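Local atomic coordinates of Poly(A) RNA polymerase GLD2 (Rattus norvegicus, PDB entry 6LBK), a protein that probably adds AMP units from ATP to the 3' ends of selected cytoplasmic mRNAs and certain microRNAs, using magnesium or manganese. Residues D318-N323 with D333-A338; K324-E329 with Q345-I350; M232-L237 with P243-L248; S212-N217 with L355-R360; V204-K209 with S369-R374. The protein carries 1 engineered substitution. All blocks are in the same frame, centred on the assembly; numbering follows the deposited sequence.

Interaction 1 of 5, residues D318-N323 with D333-A338; sequences DMEWRN and DGTNTA
N336 OD1, which lies beside the W321 indole, accepts two backbone N-H groups: that of A338, with 3.1 Å between N336 OD1 and A338 N, and that of V328 in the nearby strand. The A338 donor stands above the carbonyl plane, 65° out of it. ND2 of the same amide donates to I326 O, so both ends of the group are tied and its rotation is fixed. With CG anti to the backbone N (chi1 -177°), the amide reaches past the indole to these partners. The bond from A338 makes an Asx turn in the loop that follows strand 328-329, within the PAP-associated region. W321 comes from the loop preceding that strand and brings its six-membered ring against the turn. W321 CZ3 is 3.4 Å from N336 CB, and W321 CH2 is 3.6 Å from T335 C; N336 CB and T335 C both approach the indole obliquely, and ring and amide planes differ by 42°. An alanine in place of W321 would remove the indole and is likely to open a gap between the two loops beside T335 and N336. At the exposed margin E320 OE1 only approaches T335 CG2, at 4.5 Å, its carboxylate being engaged in a salt bridge with R339.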
# COMPACT_ATOMS: atom_id res chain seq x y z
N ASP A 318 -11.66 -8.96 20.87
CA ASP A 318 -10.73 -10.09 20.61
C ASP A 318 -9.35 -9.74 21.16
O ASP A 318 -9.04 -8.57 21.34
CB ASP A 318 -10.72 -10.48 19.14
CG ASP A 318 -10.28 -11.91 18.85
OD1 ASP A 318 -10.74 -12.82 19.57
OD2 ASP A 318 -9.50 -12.10 17.92
N MET A 319 -8.49 -10.72 21.39
CA MET A 319 -7.17 -10.37 21.98
C MET A 319 -6.24 -9.65 21.00
O MET A 319 -5.30 -9.00 21.45
CB MET A 319 -6.50 -11.56 22.67
CG MET A 319 -7.35 -12.09 23.81
SD MET A 319 -8.46 -10.84 24.53
CE MET A 319 -9.76 -11.90 25.17
N GLU A 320 -6.48 -9.76 19.70
CA GLU A 320 -5.62 -9.04 18.74
C GLU A 320 -5.74 -7.53 18.98
O GLU A 320 -4.71 -6.87 18.99
CB GLU A 320 -6.04 -9.39 17.31
CG GLU A 320 -5.73 -10.82 16.90
CD GLU A 320 -4.27 -11.21 16.71
OE1 GLU A 320 -3.94 -11.73 15.64
OE2 GLU A 320 -3.48 -11.02 17.64
N TRP A 321 -6.93 -7.01 19.24
CA TRP A 321 -7.07 -5.54 19.35
C TRP A 321 -7.06 -5.03 20.79
O TRP A 321 -7.30 -3.85 20.98
CB TRP A 321 -8.37 -5.09 18.68
CG TRP A 321 -8.77 -5.91 17.49
CD1 TRP A 321 -9.61 -6.98 17.49
CD2 TRP A 321 -8.39 -5.69 16.12
NE1 TRP A 321 -9.76 -7.46 16.22
CE2 TRP A 321 -9.02 -6.69 15.36
CE3 TRP A 321 -7.57 -4.77 15.47
CZ2 TRP A 321 -8.87 -6.78 13.98
CZ3 TRP A 321 -7.42 -4.86 14.11
CH2 TRP A 321 -8.06 -5.85 13.38
N ARG A 322 -6.75 -5.86 21.77
CA ARG A 322 -6.89 -5.37 23.17
C ARG A 322 -6.01 -4.16 23.49
O ARG A 322 -6.56 -3.20 24.03
CB ARG A 322 -6.64 -6.51 24.16
CG ARG A 322 -7.46 -6.40 25.44
CD ARG A 322 -7.83 -7.75 26.03
NE ARG A 322 -6.64 -8.54 26.29
CZ ARG A 322 -5.89 -8.46 27.39
NH1 ARG A 322 -6.23 -7.62 28.36
NH2 ARG A 322 -4.82 -9.22 27.53
N ASN A 323 -4.75 -4.11 23.10
CA ASN A 323 -3.95 -2.98 23.63
C ASN A 323 -3.35 -2.12 22.53
O ASN A 323 -2.56 -1.23 22.84
CB ASN A 323 -2.83 -3.50 24.51
CG ASN A 323 -3.36 -4.39 25.60
OD1 ASN A 323 -4.05 -3.93 26.50
ND2 ASN A 323 -3.04 -5.67 25.51
N ASP A 333 -8.26 -11.16 5.39
CA ASP A 333 -8.21 -11.80 6.70
C ASP A 333 -8.42 -10.79 7.82
O ASP A 333 -8.44 -9.57 7.61
CB ASP A 333 -6.88 -12.53 6.89
CG ASP A 333 -5.69 -11.63 6.76
OD1 ASP A 333 -5.91 -10.44 6.50
OD2 ASP A 333 -4.54 -12.08 6.86
N GLY A 334 -8.61 -11.29 9.03
CA GLY A 334 -8.93 -10.40 10.13
C GLY A 334 -7.76 -10.08 11.03
O GLY A 334 -7.55 -10.76 12.04
N THR A 335 -6.97 -9.07 10.68
CA THR A 335 -5.75 -8.76 11.41
C THR A 335 -5.45 -7.26 11.30
O THR A 335 -5.90 -6.58 10.38
CB THR A 335 -4.55 -9.60 10.92
OG1 THR A 335 -4.40 -9.49 9.50
CG2 THR A 335 -4.68 -11.08 11.28
N ASN A 336 -4.66 -6.76 12.26
CA ASN A 336 -4.34 -5.34 12.38
C ASN A 336 -3.12 -5.02 11.51
O ASN A 336 -2.01 -5.48 11.80
CB ASN A 336 -4.06 -4.97 13.83
CG ASN A 336 -3.79 -3.49 14.01
OD1 ASN A 336 -4.07 -2.68 13.12
ND2 ASN A 336 -3.27 -3.12 15.17
N THR A 337 -3.32 -4.22 10.45
CA THR A 337 -2.21 -3.86 9.58
C THR A 337 -1.25 -2.87 10.24
O THR A 337 -0.05 -2.86 9.91
CB THR A 337 -2.73 -3.25 8.28
OG1 THR A 337 -3.31 -1.97 8.58
CG2 THR A 337 -3.75 -4.16 7.62
N ALA A 338 -1.75 -2.03 11.14
CA ALA A 338 -0.93 -1.06 11.85
C ALA A 338 -0.39 -1.64 13.15
O ALA A 338 0.04 -0.88 14.04
CB ALA A 338 -1.71 0.22 12.13

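Interaction 2 of 5, residues K324-E329 with Q345-I350; sequences KYICVE and QKFDMI
F347 lays one face of its ring on Y325, and the part that sits over its centre is the Y325 methylene, not the phenol. Y325 CB is 3.6 Å from the F347 ring centroid and only 10° off the ring normal, a CH-pi contact. The two rings are nearly parallel, with planes 10° apart, but they are slid so far that they barely overlap and their centroids are 4.7 Å apart. F347 CD2 therefore lies over the rim of the tyrosine ring, 3.4 Å from Y325 CG, while Y325 CD2 packs on the other end of the side chain, 3.4 Å from F347 CB. With CG anti to the backbone N (chi1 180°), the F347 ring reaches the loop from its helix. I326 adds a second apolar touch, its CG1 meeting F347 CE1 obliquely at 3.9 Å. An alanine at F347 would probably leave the Y325 methylene without its aromatic cover and open a hole beside I326. W300, just beyond helix 283-297, meets the F347 ring edge-to-face. The contact thus sets helix 344-363 against the chain leading into strand 328-329, at the edge of a three-stranded sheet; the backbones of C327 and E329 bond to I305 of strand 303-306, while I350, a turn further along the helix, packs on I216.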
# COMPACT_ATOMS: atom_id res chain seq x y z
N LYS A 324 -3.75 -2.38 21.30
CA LYS A 324 -3.24 -1.63 20.13
C LYS A 324 -3.69 -0.18 20.11
O LYS A 324 -4.84 0.09 20.43
CB LYS A 324 -3.87 -2.20 18.87
CG LYS A 324 -3.89 -3.71 18.80
CD LYS A 324 -2.58 -4.33 19.16
CE LYS A 324 -1.64 -4.43 17.99
NZ LYS A 324 -0.25 -4.14 18.39
N TYR A 325 -2.81 0.68 19.62
CA TYR A 325 -3.12 2.11 19.44
C TYR A 325 -3.90 2.31 18.14
O TYR A 325 -4.88 3.03 18.16
CB TYR A 325 -1.81 2.88 19.34
CG TYR A 325 -0.97 2.84 20.57
CD1 TYR A 325 -1.54 2.84 21.82
CD2 TYR A 325 0.40 2.89 20.49
CE1 TYR A 325 -0.76 2.86 22.96
CE2 TYR A 325 1.20 2.91 21.61
CZ TYR A 325 0.61 2.89 22.85
OH TYR A 325 1.39 2.90 23.96
N ILE A 326 -3.54 1.63 17.06
CA ILE A 326 -4.18 1.84 15.77
C ILE A 326 -4.68 0.49 15.28
O ILE A 326 -3.97 -0.52 15.40
CB ILE A 326 -3.20 2.49 14.76
CG1 ILE A 326 -2.61 3.77 15.34
CG2 ILE A 326 -3.89 2.83 13.43
CD1 ILE A 326 -1.76 4.54 14.37
N CYS A 327 -5.94 0.46 14.83
CA CYS A 327 -6.61 -0.77 14.39
C CYS A 327 -7.16 -0.59 12.97
O CYS A 327 -8.19 0.05 12.79
CB CYS A 327 -7.73 -1.15 15.34
SG CYS A 327 -7.20 -1.56 16.99
N VAL A 328 -6.49 -1.17 11.98
CA VAL A 328 -6.96 -1.20 10.59
C VAL A 328 -7.20 -2.66 10.19
O VAL A 328 -6.29 -3.49 10.28
CB VAL A 328 -5.95 -0.51 9.66
CG1 VAL A 328 -6.52 -0.39 8.27
CG2 VAL A 328 -5.53 0.82 10.22
N GLU A 329 -8.43 -3.00 9.80
CA GLU A 329 -8.79 -4.37 9.48
C GLU A 329 -8.29 -4.74 8.08
O GLU A 329 -8.64 -4.08 7.10
CB GLU A 329 -10.30 -4.58 9.57
CG GLU A 329 -10.76 -6.03 9.33
CD GLU A 329 -12.28 -6.17 9.13
OE1 GLU A 329 -12.90 -7.07 9.77
OE2 GLU A 329 -12.87 -5.41 8.33
N GLN A 345 5.35 6.85 22.25
CA GLN A 345 6.09 7.90 21.56
C GLN A 345 5.80 7.91 20.05
O GLN A 345 5.53 8.96 19.48
CB GLN A 345 7.58 7.72 21.85
CG GLN A 345 8.48 8.84 21.40
CD GLN A 345 8.82 8.74 19.92
OE1 GLN A 345 8.99 7.64 19.39
NE2 GLN A 345 8.89 9.88 19.24
N LYS A 346 5.84 6.74 19.40
CA LYS A 346 5.58 6.68 17.96
C LYS A 346 4.12 7.01 17.63
O LYS A 346 3.84 7.75 16.67
CB LYS A 346 5.95 5.30 17.40
CG LYS A 346 7.43 4.94 17.56
CD LYS A 346 8.32 5.80 16.68
CE LYS A 346 9.79 5.44 16.85
NZ LYS A 346 10.08 4.04 16.45
N PHE A 347 3.18 6.45 18.40
CA PHE A 347 1.76 6.77 18.24
C PHE A 347 1.53 8.28 18.32
O PHE A 347 0.82 8.86 17.48
CB PHE A 347 0.97 6.02 19.32
CG PHE A 347 -0.52 6.26 19.29
CD1 PHE A 347 -1.20 6.42 18.09
CD2 PHE A 347 -1.25 6.25 20.47
CE1 PHE A 347 -2.56 6.62 18.07
CE2 PHE A 347 -2.62 6.44 20.46
CZ PHE A 347 -3.27 6.62 19.28
N ASP A 348 2.15 8.92 19.31
CA ASP A 348 2.06 10.37 19.43
C ASP A 348 2.69 11.05 18.23
O ASP A 348 2.19 12.07 17.76
CB ASP A 348 2.73 10.84 20.72
CG ASP A 348 2.01 10.37 21.96
OD1 ASP A 348 0.83 9.96 21.82
OD2 ASP A 348 2.59 10.40 23.07
N MET A 349 3.81 10.53 17.75
CA MET A 349 4.43 11.13 16.57
C MET A 349 3.42 11.20 15.43
O MET A 349 3.25 12.25 14.79
CB MET A 349 5.69 10.35 16.18
CG MET A 349 6.57 11.05 15.17
SD MET A 349 7.91 10.03 14.50
CE MET A 349 8.64 9.36 15.99
N ILE A 350 2.69 10.11 15.21
CA ILE A 350 1.64 10.10 14.18
C ILE A 350 0.58 11.16 14.49
O ILE A 350 0.22 11.98 13.63
CB ILE A 350 1.00 8.70 14.05
CG1 ILE A 350 2.03 7.57 14.15
CG2 ILE A 350 0.24 8.58 12.75
CD1 ILE A 350 2.77 7.28 12.88

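Interaction 3 of 5, residues M232-L237 with P243-L248; sequences MVLHYL and PILPSL
L237 points its two methyl branches at different loop residues: CD2 meets I244 CD1 at 3.7 Å, and CD1 meets L245 CD1 at 3.8 Å. The L245 methyl also reaches one turn back along the helix, where L234 CD2 lies 3.6 Å from L245 CD1, and so it fits between two leucines of the same helical face. Each of these pairs meets at a slant, methyl to methyl. In L237, chi1 (-63°) puts CG beside the backbone N, and the branching at CG gives one methyl to each of I244 and L245. Its carbonyl is gripped as well. I244 N donates to L237 O at 3.0 Å, nearly in line with the C=O bond, while L245 N, at 3.3 Å from L237 O, stands 59° out of the carbonyl plane. Two loop N-H groups thus serve an oxygen near the last turn of the helix. The contact folds the loop 243-248 back on helix 226-239, with V200 of helix 200-213 against L237 and L245, Y193 of helix 182-194 against L234 and L245, and L286 of helix 283-297 against I244.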
# COMPACT_ATOMS: atom_id res chain seq x y z
N MET A 232 -6.29 3.72 4.95
CA MET A 232 -6.85 4.86 5.67
C MET A 232 -7.37 5.92 4.70
O MET A 232 -8.44 6.50 4.91
CB MET A 232 -5.80 5.44 6.59
CG MET A 232 -5.57 4.66 7.87
SD MET A 232 -4.00 5.13 8.66
CE MET A 232 -4.25 6.85 9.05
N VAL A 233 -6.60 6.20 3.64
CA VAL A 233 -7.08 7.04 2.54
C VAL A 233 -8.37 6.48 1.97
O VAL A 233 -9.35 7.20 1.81
CB VAL A 233 -6.01 7.18 1.44
CG1 VAL A 233 -6.50 8.05 0.33
CG2 VAL A 233 -4.73 7.73 1.98
N LEU A 234 -8.38 5.18 1.62
CA LEU A 234 -9.60 4.58 1.05
C LEU A 234 -10.76 4.65 2.04
O LEU A 234 -11.90 4.91 1.63
CB LEU A 234 -9.35 3.12 0.61
CG LEU A 234 -8.32 2.73 -0.47
CD1 LEU A 234 -8.46 1.27 -0.79
CD2 LEU A 234 -8.48 3.53 -1.77
N HIS A 235 -10.51 4.44 3.33
CA HIS A 235 -11.56 4.62 4.33
C HIS A 235 -12.07 6.07 4.35
O HIS A 235 -13.29 6.31 4.40
CB HIS A 235 -11.03 4.21 5.70
CG HIS A 235 -11.93 4.58 6.82
ND1 HIS A 235 -13.06 3.85 7.13
CD2 HIS A 235 -11.91 5.62 7.68
CE1 HIS A 235 -13.68 4.42 8.15
NE2 HIS A 235 -13.01 5.50 8.49
N TYR A 236 -11.16 7.05 4.34
CA TYR A 236 -11.58 8.46 4.32
C TYR A 236 -12.48 8.73 3.12
O TYR A 236 -13.52 9.39 3.24
CB TYR A 236 -10.38 9.43 4.33
CG TYR A 236 -10.81 10.91 4.12
CD1 TYR A 236 -11.61 11.58 5.07
CD2 TYR A 236 -10.43 11.62 2.97
CE1 TYR A 236 -12.04 12.94 4.85
CE2 TYR A 236 -10.84 12.96 2.77
CZ TYR A 236 -11.64 13.60 3.70
OH TYR A 236 -12.02 14.88 3.46
N LEU A 237 -12.08 8.22 1.95
CA LEU A 237 -12.90 8.37 0.76
C LEU A 237 -14.21 7.60 0.86
O LEU A 237 -15.18 7.98 0.20
CB LEU A 237 -12.11 7.92 -0.47
CG LEU A 237 -10.84 8.68 -0.88
CD1 LEU A 237 -10.16 7.99 -2.10
CD2 LEU A 237 -11.13 10.16 -1.15
N PRO A 243 -20.13 9.90 -0.66
CA PRO A 243 -18.85 9.18 -0.66
C PRO A 243 -18.22 9.11 -2.04
O PRO A 243 -18.91 9.07 -3.06
CB PRO A 243 -19.25 7.78 -0.16
CG PRO A 243 -20.68 7.65 -0.56
CD PRO A 243 -21.30 9.00 -0.55
N ILE A 244 -16.89 9.10 -2.04
CA ILE A 244 -16.10 8.97 -3.26
C ILE A 244 -15.78 7.52 -3.64
O ILE A 244 -15.56 7.22 -4.83
CB ILE A 244 -14.79 9.78 -3.10
CG1 ILE A 244 -15.03 11.27 -3.23
CG2 ILE A 244 -13.67 9.32 -4.03
CD1 ILE A 244 -13.78 12.07 -2.99
N LEU A 245 -15.84 6.58 -2.69
CA LEU A 245 -15.59 5.18 -3.00
C LEU A 245 -16.63 4.33 -2.27
O LEU A 245 -16.96 4.60 -1.10
CB LEU A 245 -14.17 4.71 -2.63
CG LEU A 245 -13.01 5.21 -3.52
CD1 LEU A 245 -11.66 4.64 -3.08
CD2 LEU A 245 -13.26 4.95 -5.04
N PRO A 246 -17.17 3.30 -2.93
CA PRO A 246 -18.09 2.39 -2.26
C PRO A 246 -17.30 1.30 -1.58
O PRO A 246 -16.10 1.48 -1.34
CB PRO A 246 -18.93 1.84 -3.41
CG PRO A 246 -17.94 1.76 -4.53
CD PRO A 246 -16.99 2.93 -4.35
N SER A 247 -17.94 0.19 -1.25
CA SER A 247 -17.23 -1.03 -0.86
C SER A 247 -17.21 -1.99 -2.04
O SER A 247 -18.27 -2.42 -2.50
CB SER A 247 -17.87 -1.70 0.35
OG SER A 247 -17.23 -2.94 0.59
N LEU A 248 -16.01 -2.30 -2.55
CA LEU A 248 -15.92 -3.22 -3.68
C LEU A 248 -16.33 -4.64 -3.28
O LEU A 248 -16.97 -5.35 -4.06
CB LEU A 248 -14.51 -3.22 -4.27
CG LEU A 248 -14.02 -2.02 -5.09
CD1 LEU A 248 -12.54 -2.16 -5.38
CD2 LEU A 248 -14.82 -1.87 -6.38

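Interaction 4 of 5, residues S212-N217 with L355-R360; sequences SHHEIN and LKSWQR
H214 meets helix 344-363 with the far end of its imidazole in a small, loose contact, whose buried side is well bonded and whose other side is exposed. On the buried side H214 NE2 lies 3.8 Å from S357 OG, but each atom is satisfied elsewhere: H214 NE2 bonds to V370 O, and S357 OG bonds to W210 NE1 and Q353 O. H213 CD2 covers one face of the H214 ring, 3.7 Å above its centre. On the solvent side stands K356, whose otherwise extended chain bends at its last torsion (chi4 -75°) and brings NZ to 3.7 Å from H214 CE1. This ammonium group is held by Q353 OE1, and its charge would probably disfavour a second proton on the imidazole. H214 is the first residue beyond helix 200-213, whose end is a Schellman motif with E215, of positive phi, at C-prime. The turn that ends this helix lies along helix 344-363, with I216 packing on M349 and I350 of the latter and W358 turned toward helix 283-297.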
# COMPACT_ATOMS: atom_id res chain seq x y z
N SER A 212 6.02 9.59 4.37
CA SER A 212 7.43 9.23 4.31
C SER A 212 8.32 10.41 4.67
O SER A 212 9.38 10.25 5.28
CB SER A 212 7.79 8.67 2.93
OG SER A 212 9.20 8.76 2.73
N HIS A 213 7.94 11.61 4.23
CA HIS A 213 8.79 12.76 4.52
C HIS A 213 8.87 13.00 6.01
O HIS A 213 9.94 13.34 6.52
CB HIS A 213 8.28 14.00 3.80
CG HIS A 213 8.95 15.26 4.27
ND1 HIS A 213 10.27 15.55 3.99
CD2 HIS A 213 8.50 16.27 5.05
CE1 HIS A 213 10.59 16.70 4.55
NE2 HIS A 213 9.54 17.16 5.20
N HIS A 214 7.77 12.75 6.73
CA HIS A 214 7.72 13.02 8.16
C HIS A 214 8.13 11.83 9.00
O HIS A 214 7.83 11.81 10.20
CB HIS A 214 6.33 13.51 8.57
CG HIS A 214 5.96 14.82 7.96
ND1 HIS A 214 6.47 16.02 8.41
CD2 HIS A 214 5.13 15.13 6.94
CE1 HIS A 214 5.99 17.01 7.69
NE2 HIS A 214 5.16 16.50 6.79
N GLU A 215 8.77 10.83 8.40
CA GLU A 215 9.36 9.70 9.14
C GLU A 215 8.31 8.95 9.93
O GLU A 215 8.59 8.46 11.02
CB GLU A 215 10.49 10.18 10.07
CG GLU A 215 11.86 9.53 9.83
CD GLU A 215 11.80 8.04 9.51
OE1 GLU A 215 11.13 7.28 10.25
OE2 GLU A 215 12.37 7.63 8.48
N ILE A 216 7.08 8.85 9.40
CA ILE A 216 6.02 8.06 10.00
C ILE A 216 5.53 6.97 9.06
O ILE A 216 4.51 6.33 9.34
CB ILE A 216 4.83 8.93 10.44
CG1 ILE A 216 4.08 9.47 9.21
CG2 ILE A 216 5.32 10.08 11.30
CD1 ILE A 216 3.00 10.52 9.56
N ASN A 217 6.26 6.69 7.99
CA ASN A 217 5.80 5.70 7.03
C ASN A 217 6.81 4.56 6.98
O ASN A 217 7.40 4.28 5.93
CB ASN A 217 5.62 6.35 5.65
CG ASN A 217 5.07 5.37 4.61
OD1 ASN A 217 4.53 4.32 4.95
ND2 ASN A 217 5.25 5.71 3.33
N LEU A 355 -2.05 16.49 13.21
CA LEU A 355 -2.55 17.78 13.68
C LEU A 355 -1.77 18.93 13.05
O LEU A 355 -2.36 19.83 12.44
CB LEU A 355 -2.46 17.84 15.20
CG LEU A 355 -3.19 19.06 15.70
CD1 LEU A 355 -4.67 18.99 15.31
CD2 LEU A 355 -3.00 19.15 17.17
N LYS A 356 -0.44 18.89 13.19
CA LYS A 356 0.43 19.95 12.69
C LYS A 356 0.28 20.15 11.18
O LYS A 356 0.21 21.29 10.70
CB LYS A 356 1.88 19.62 13.05
CG LYS A 356 2.89 20.41 12.24
CD LYS A 356 4.33 20.13 12.67
CE LYS A 356 5.31 20.45 11.54
NZ LYS A 356 5.30 19.42 10.45
N SER A 357 0.30 19.05 10.40
CA SER A 357 0.20 19.21 8.96
C SER A 357 -1.16 19.76 8.56
O SER A 357 -1.24 20.62 7.67
CB SER A 357 0.50 17.89 8.24
OG SER A 357 1.85 17.51 8.44
N TRP A 358 -2.24 19.31 9.21
CA TRP A 358 -3.52 19.93 8.93
C TRP A 358 -3.50 21.42 9.26
O TRP A 358 -4.10 22.22 8.53
CB TRP A 358 -4.66 19.22 9.67
CG TRP A 358 -5.94 20.06 9.64
CD1 TRP A 358 -6.74 20.30 8.56
CD2 TRP A 358 -6.53 20.76 10.74
NE1 TRP A 358 -7.79 21.11 8.92
CE2 TRP A 358 -7.68 21.41 10.25
CE3 TRP A 358 -6.19 20.91 12.09
CZ2 TRP A 358 -8.50 22.21 11.07
CZ3 TRP A 358 -7.01 21.72 12.91
CH2 TRP A 358 -8.15 22.35 12.39
N GLN A 359 -2.74 21.83 10.29
CA GLN A 359 -2.69 23.25 10.64
C GLN A 359 -1.94 24.09 9.60
O GLN A 359 -2.47 25.09 9.09
CB GLN A 359 -2.07 23.44 12.04
CG GLN A 359 -3.07 23.50 13.17
CD GLN A 359 -2.45 23.95 14.49
OE1 GLN A 359 -1.66 23.23 15.11
NE2 GLN A 359 -2.75 25.17 14.90
N ARG A 360 -0.71 23.67 9.27
CA ARG A 360 0.08 24.42 8.29
C ARG A 360 -0.63 24.47 6.95
O ARG A 360 -0.60 25.49 6.26
CB ARG A 360 1.49 23.83 8.08
CG ARG A 360 2.47 23.87 9.25
CD ARG A 360 3.80 23.18 8.90
NE ARG A 360 4.94 24.05 9.23
CZ ARG A 360 5.69 24.72 8.35
NH1 ARG A 360 5.45 24.62 7.05
NH2 ARG A 360 6.69 25.49 8.77

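Interaction 5 of 5, residues V204-K209 with S369-R374; sequences VLVIKK and SVLPLR
The peptide carbonyl of V206 is the flat group met here: L371 CD1 comes to its oxygen end, 3.9 Å from V206 O, and no ring or side-chain amide takes part across the contact. The setting is the helical central domain of this Cid1-like poly(A) polymerase, beside the catalytic palm, where the chain that follows helix 344-363 returns to lie against helix 200-213. L371 is the residue that bridges them. Its CG stands anti to the backbone N (chi1 -167°), which carries the branched end toward the helix, and one methyl, CD1, makes the closest contacts. That methyl sits between residues three apart on the helix, V206 and K209. From K209 it touches the aliphatic root, with L371 CD1 3.9 Å from K209 CB. The lysine chain then bends and leads its amino group away from the loop; the K209 side chain lies about 10 Å from that of D109, a probable ligand of the catalytic magnesium. L59 of helix 51-63 packs on both V206 and L371, so this earlier helix closes the apolar patch. On the valine, the branch that faces the loop is CG2: V206 CG2 is 4.0 Å from L371 CD1.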
# COMPACT_ATOMS: atom_id res chain seq x y z
N VAL A 204 -3.54 9.37 -2.83
CA VAL A 204 -2.75 8.35 -2.14
C VAL A 204 -1.26 8.64 -2.31
O VAL A 204 -0.48 8.49 -1.36
CB VAL A 204 -3.14 6.96 -2.65
CG1 VAL A 204 -2.02 5.96 -2.41
CG2 VAL A 204 -4.47 6.49 -1.98
N LEU A 205 -0.85 9.09 -3.49
CA LEU A 205 0.58 9.28 -3.73
C LEU A 205 1.11 10.46 -2.90
O LEU A 205 2.17 10.35 -2.26
CB LEU A 205 0.85 9.49 -5.22
CG LEU A 205 2.24 9.63 -5.85
CD1 LEU A 205 3.11 10.79 -5.33
CD2 LEU A 205 2.97 8.30 -5.72
N VAL A 206 0.42 11.60 -2.94
CA VAL A 206 0.90 12.74 -2.16
C VAL A 206 0.91 12.39 -0.68
O VAL A 206 1.80 12.81 0.07
CB VAL A 206 0.05 14.00 -2.43
CG1 VAL A 206 -1.39 13.83 -1.88
CG2 VAL A 206 0.72 15.21 -1.81
N ILE A 207 -0.05 11.58 -0.24
CA ILE A 207 -0.13 11.19 1.16
C ILE A 207 0.99 10.23 1.54
O ILE A 207 1.58 10.34 2.63
CB ILE A 207 -1.53 10.62 1.40
CG1 ILE A 207 -2.54 11.79 1.39
CG2 ILE A 207 -1.57 9.84 2.67
CD1 ILE A 207 -4.01 11.39 1.58
N LYS A 208 1.35 9.29 0.65
CA LYS A 208 2.51 8.43 0.88
C LYS A 208 3.79 9.27 0.99
O LYS A 208 4.59 9.08 1.91
CB LYS A 208 2.66 7.41 -0.25
CG LYS A 208 1.96 6.08 -0.06
CD LYS A 208 2.26 5.24 -1.28
CE LYS A 208 1.71 3.85 -1.18
NZ LYS A 208 2.52 2.89 -1.99
N LYS A 209 4.01 10.18 0.04
CA LYS A 209 5.20 11.03 0.12
C LYS A 209 5.19 11.85 1.40
O LYS A 209 6.22 12.01 2.05
CB LYS A 209 5.31 11.95 -1.11
CG LYS A 209 5.54 11.23 -2.46
CD LYS A 209 6.82 10.41 -2.43
CE LYS A 209 7.10 9.70 -3.74
NZ LYS A 209 8.25 8.75 -3.63
N SER A 369 3.92 23.54 2.38
CA SER A 369 3.78 23.70 3.82
C SER A 369 3.90 22.37 4.57
O SER A 369 4.30 22.36 5.74
CB SER A 369 2.44 24.36 4.15
OG SER A 369 2.38 25.66 3.59
N VAL A 370 3.57 21.26 3.92
CA VAL A 370 3.60 19.95 4.56
C VAL A 370 4.59 18.99 3.90
O VAL A 370 4.95 17.98 4.52
CB VAL A 370 2.19 19.32 4.60
CG1 VAL A 370 1.23 20.28 5.33
CG2 VAL A 370 1.69 18.99 3.18
N LEU A 371 5.06 19.29 2.70
CA LEU A 371 5.96 18.46 1.90
C LEU A 371 6.78 19.37 0.99
O LEU A 371 6.23 19.96 0.06
CB LEU A 371 5.13 17.47 1.08
CG LEU A 371 5.62 16.24 0.31
CD1 LEU A 371 4.44 15.68 -0.45
CD2 LEU A 371 6.75 16.52 -0.66
N PRO A 372 8.09 19.50 1.22
CA PRO A 372 8.92 20.25 0.27
C PRO A 372 8.88 19.60 -1.10
O PRO A 372 9.31 18.46 -1.28
CB PRO A 372 10.32 20.18 0.90
CG PRO A 372 10.25 19.08 1.94
CD PRO A 372 8.84 19.10 2.42
N LEU A 373 8.36 20.35 -2.08
CA LEU A 373 8.21 19.80 -3.43
C LEU A 373 9.55 19.59 -4.13
O LEU A 373 9.59 18.86 -5.13
CB LEU A 373 7.32 20.71 -4.29
CG LEU A 373 5.81 20.46 -4.29
CD1 LEU A 373 5.47 19.09 -4.86
CD2 LEU A 373 5.26 20.62 -2.90
N ARG A 374 10.63 20.19 -3.62
CA ARG A 374 11.96 19.99 -4.18
C ARG A 374 12.60 18.68 -3.72
O ARG A 374 13.52 18.19 -4.38
CB ARG A 374 12.88 21.17 -3.82
CG ARG A 374 12.30 22.55 -4.14
CD ARG A 374 13.36 23.65 -4.14
NE ARG A 374 13.86 23.99 -2.81
CZ ARG A 374 13.37 24.96 -2.03
NH1 ARG A 374 12.34 25.69 -2.45
NH2 ARG A 374 13.90 25.20 -0.84

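Interactions 1 and 2 cross along the chain, their segments alternating round strand 328-329, and touch. Interaction 2 shares helix 344-363 with interaction 4, and interaction 4 shares helix 200-213 with interaction 5. Interactions 1, 2, 4 and 5 thus form a touching series from the PAP-associated region to the C-terminal loop, with successive centres about 12, 14 and 9 Å apart. Interaction 3 is local, closing first in sequence on helix 226-239, and V233 there packs on V204 and I207 of interaction 5. Interactions 4 and 5 span some 140 and 160 residues, enclosing the other three, and so join the end of the chain to helix 200-213, beside the catalytic palm with its probable metal ligands.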